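Long-range contact in aminoglycoside 6-adenylyltransferase (Bacillus subtilis, PDB 2PBE), which transfers AMP from ATP to the 6-hydroxyl of streptomycin or streptidine, also uses GTP on streptomycin, and mediates bacterial resistance to streptomycin: residues Q7-L18 with Y214-S222. Numbering follows the deposited sequence.
Sequences QEMMDIFLDFAL and YKFMKRYLS
A salt-bridge network of Arg219 with Asp11 and Asp15 joins the N-terminal helix 6-19 to the loop between strand 207-209 and helix 223-230. The two aspartates stand one helical turn apart. Arg219 NE donates to Asp11 OD1 at 3.3 Å, with the oxygen close to the guanidinium plane. Its NH1 donates to Asp15 OD1 at 3.2 Å, tilted from that plane. Both oxygens are met from above their carboxylate planes, which lie 73° and 78° from the guanidinium. The Arg219 chain is bent at chi3 (-54°), which helps turn NE toward Asp11 while NH1 reaches Asp15. A water donates to Asp15 OD1 at 2.8 Å and is weakly bonded to NH1 and O of Arg219.

Beside the charged group the contact is apolar. Leu14 CD1 packs on Arg219 CG at 3.8 Å and also touches Tyr220 OH. The methyls of Leu18 reach neighbouring residues: CD1 lies by Arg219 O, CD2 3.8 Å from Tyr220 CE1. The Tyr220 ring is stacked with Phe208 of strand 207-209. Met10 CB meets the edge of the Phe216 ring, in its plane, at CE1 (3.7 Å).

At the start of the helix segment, Gln7 and Lys215 run past each other in opposite directions. Gln7 NE2 makes a weak hydrogen bond to Lys215 O at 3.3 Å, and OE1 lies against Lys215 CB and CE.

The helix faces the loop with carboxylates beside a leucine row. Arg219 serves both surfaces: its guanidinium binds the carboxylates and its CG packs on Leu14. Its single positive charge probably offsets only part of the acids' negative charge.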
# COMPACT_ATOMS: atom_id res chain seq x y z
N GLN A 7 1.66 8.70 10.89
CA GLN A 7 1.84 8.62 9.46
C GLN A 7 3.34 8.69 9.15
O GLN A 7 3.88 7.79 8.51
CB GLN A 7 1.10 9.78 8.78
CG GLN A 7 1.24 9.82 7.27
CD GLN A 7 0.95 8.47 6.62
OE1 GLN A 7 -0.01 7.79 6.99
NE2 GLN A 7 1.78 8.09 5.65
N GLU A 8 3.99 9.74 9.62
CA GLU A 8 5.41 9.95 9.39
C GLU A 8 6.27 8.79 9.89
O GLU A 8 7.24 8.41 9.23
CB GLU A 8 5.87 11.24 10.07
CG GLU A 8 5.10 12.49 9.63
CD GLU A 8 5.59 13.77 10.30
OE1 GLU A 8 5.38 13.94 11.52
OE2 GLU A 8 6.19 14.61 9.59
N MSE A 9 5.90 8.24 11.04
CA MSE A 9 6.65 7.14 11.62
C MSE A 9 6.58 5.91 10.75
O MSE A 9 7.60 5.30 10.44
CB MSE A 9 6.12 6.80 13.02
CG MSE A 9 6.44 7.84 14.09
SE MSE A 9 8.34 8.30 14.24
CE MSE A 9 9.00 6.66 15.00
N MSE A 10 5.37 5.55 10.35
CA MSE A 10 5.17 4.39 9.51
C MSE A 10 5.90 4.53 8.20
O MSE A 10 6.44 3.55 7.68
CB MSE A 10 3.69 4.15 9.23
CG MSE A 10 2.91 3.64 10.42
SE MSE A 10 3.77 2.15 11.35
CE MSE A 10 4.29 1.06 9.83
N ASP A 11 5.90 5.74 7.65
CA ASP A 11 6.58 6.00 6.39
C ASP A 11 8.04 5.59 6.55
O ASP A 11 8.56 4.82 5.75
CB ASP A 11 6.52 7.49 6.01
CG ASP A 11 5.13 7.93 5.58
OD1 ASP A 11 4.45 7.16 4.85
OD2 ASP A 11 4.71 9.05 5.96
N ILE A 12 8.69 6.11 7.58
CA ILE A 12 10.09 5.82 7.82
C ILE A 12 10.38 4.31 7.86
O ILE A 12 11.27 3.84 7.17
CB ILE A 12 10.52 6.48 9.15
CG1 ILE A 12 10.34 7.99 9.02
CG2 ILE A 12 11.95 6.14 9.47
CD1 ILE A 12 10.57 8.77 10.30
N PHE A 13 9.61 3.57 8.64
CA PHE A 13 9.84 2.14 8.75
C PHE A 13 9.60 1.39 7.44
O PHE A 13 10.37 0.50 7.06
CB PHE A 13 8.95 1.53 9.82
CG PHE A 13 9.05 2.18 11.18
CD1 PHE A 13 10.26 2.76 11.63
CD2 PHE A 13 7.94 2.16 12.04
CE1 PHE A 13 10.35 3.32 12.93
CE2 PHE A 13 8.01 2.71 13.35
CZ PHE A 13 9.22 3.29 13.80
N LEU A 14 8.53 1.76 6.76
CA LEU A 14 8.18 1.12 5.49
C LEU A 14 9.23 1.48 4.44
O LEU A 14 9.72 0.63 3.70
CB LEU A 14 6.80 1.62 5.06
CG LEU A 14 5.92 0.95 4.00
CD1 LEU A 14 6.43 1.27 2.61
CD2 LEU A 14 5.88 -0.55 4.27
N ASP A 15 9.60 2.76 4.42
CA ASP A 15 10.58 3.25 3.46
C ASP A 15 11.93 2.59 3.67
O ASP A 15 12.63 2.25 2.71
CB ASP A 15 10.72 4.76 3.61
CG ASP A 15 11.36 5.39 2.41
OD1 ASP A 15 10.70 5.38 1.34
OD2 ASP A 15 12.51 5.88 2.53
N PHE A 16 12.28 2.39 4.93
CA PHE A 16 13.55 1.76 5.24
C PHE A 16 13.60 0.37 4.64
O PHE A 16 14.53 0.03 3.89
CB PHE A 16 13.74 1.65 6.75
CG PHE A 16 15.04 1.02 7.12
CD1 PHE A 16 16.26 1.67 6.81
CD2 PHE A 16 15.07 -0.23 7.74
CE1 PHE A 16 17.51 1.08 7.12
CE2 PHE A 16 16.31 -0.85 8.07
CZ PHE A 16 17.54 -0.20 7.76
N ALA A 17 12.60 -0.44 4.97
CA ALA A 17 12.50 -1.81 4.51
C ALA A 17 12.57 -1.90 2.99
O ALA A 17 13.31 -2.72 2.45
CB ALA A 17 11.23 -2.43 5.00
N LEU A 18 11.80 -1.04 2.32
CA LEU A 18 11.75 -1.01 0.86
C LEU A 18 13.12 -0.92 0.20
O LEU A 18 13.38 -1.60 -0.79
CB LEU A 18 10.92 0.18 0.37
CG LEU A 18 9.39 0.09 0.36
CD1 LEU A 18 8.79 1.45 0.01
CD2 LEU A 18 8.95 -0.94 -0.65
N TYR A 214 -5.45 3.93 2.30
CA TYR A 214 -4.40 4.06 1.29
C TYR A 214 -3.25 4.99 1.69
O TYR A 214 -2.60 5.59 0.84
CB TYR A 214 -5.05 4.53 -0.03
CG TYR A 214 -6.45 3.97 -0.26
CD1 TYR A 214 -6.64 2.61 -0.62
CD2 TYR A 214 -7.61 4.75 0.01
CE1 TYR A 214 -7.96 2.04 -0.72
CE2 TYR A 214 -8.93 4.20 -0.06
CZ TYR A 214 -9.09 2.84 -0.43
OH TYR A 214 -10.36 2.28 -0.47
N LYS A 215 -2.99 5.09 3.00
CA LYS A 215 -1.94 5.96 3.53
C LYS A 215 -0.51 5.67 3.06
O LYS A 215 0.35 6.54 3.14
CB LYS A 215 -1.99 5.96 5.07
CG LYS A 215 -1.82 4.59 5.73
CD LYS A 215 -2.45 4.56 7.12
CE LYS A 215 -1.55 5.12 8.20
NZ LYS A 215 -0.52 4.12 8.60
N PHE A 216 -0.26 4.46 2.56
CA PHE A 216 1.08 4.09 2.10
C PHE A 216 1.35 4.26 0.61
O PHE A 216 2.47 4.05 0.16
CB PHE A 216 1.39 2.63 2.47
CG PHE A 216 1.31 2.34 3.93
CD1 PHE A 216 1.92 3.18 4.88
CD2 PHE A 216 0.65 1.18 4.38
CE1 PHE A 216 1.88 2.89 6.27
CE2 PHE A 216 0.58 0.86 5.77
CZ PHE A 216 1.20 1.72 6.71
N MSE A 217 0.33 4.64 -0.14
CA MSE A 217 0.48 4.78 -1.58
C MSE A 217 1.48 5.81 -2.09
O MSE A 217 2.07 5.61 -3.17
CB MSE A 217 -0.89 5.02 -2.21
CG MSE A 217 -1.72 3.75 -2.31
SE MSE A 217 -0.73 2.27 -3.13
CE MSE A 217 -1.09 2.58 -5.02
N LYS A 218 1.69 6.89 -1.35
CA LYS A 218 2.65 7.91 -1.77
C LYS A 218 4.03 7.29 -1.71
O LYS A 218 4.97 7.73 -2.39
CB LYS A 218 2.59 9.14 -0.85
CG LYS A 218 3.17 10.36 -1.50
CD LYS A 218 3.19 11.53 -0.53
CE LYS A 218 3.48 12.83 -1.26
NZ LYS A 218 4.67 12.71 -2.16
N ARG A 219 4.15 6.26 -0.87
CA ARG A 219 5.41 5.56 -0.69
C ARG A 219 5.58 4.42 -1.67
O ARG A 219 6.36 3.51 -1.44
CB ARG A 219 5.50 5.01 0.73
CG ARG A 219 6.89 4.79 1.25
CD ARG A 219 7.00 5.54 2.55
NE ARG A 219 6.63 6.94 2.39
CZ ARG A 219 7.27 7.83 1.62
NH1 ARG A 219 8.35 7.47 0.92
NH2 ARG A 219 6.80 9.07 1.50
N TYR A 220 4.85 4.45 -2.77
CA TYR A 220 4.96 3.40 -3.76
C TYR A 220 4.93 3.98 -5.14
O TYR A 220 5.56 3.47 -6.05
CB TYR A 220 3.81 2.43 -3.61
CG TYR A 220 4.00 1.47 -2.48
CD1 TYR A 220 5.02 0.48 -2.53
CD2 TYR A 220 3.20 1.55 -1.31
CE1 TYR A 220 5.23 -0.41 -1.44
CE2 TYR A 220 3.40 0.69 -0.22
CZ TYR A 220 4.42 -0.29 -0.28
OH TYR A 220 4.59 -1.10 0.83
N LEU A 221 4.15 5.05 -5.30
CA LEU A 221 4.01 5.74 -6.57
C LEU A 221 5.16 6.71 -6.75
O LEU A 221 5.66 7.28 -5.77
CB LEU A 221 2.70 6.54 -6.59
CG LEU A 221 1.37 5.93 -7.01
CD1 LEU A 221 1.33 4.45 -6.71
CD2 LEU A 221 0.27 6.66 -6.25
N SER A 222 5.58 6.89 -7.99
CA SER A 222 6.63 7.83 -8.31
C SER A 222 5.96 9.20 -8.20
O SER A 222 4.76 9.27 -7.92
CB SER A 222 7.13 7.60 -9.73
OG SER A 222 6.10 7.82 -10.66
O HOH W 1 9.00 5.54 -0.82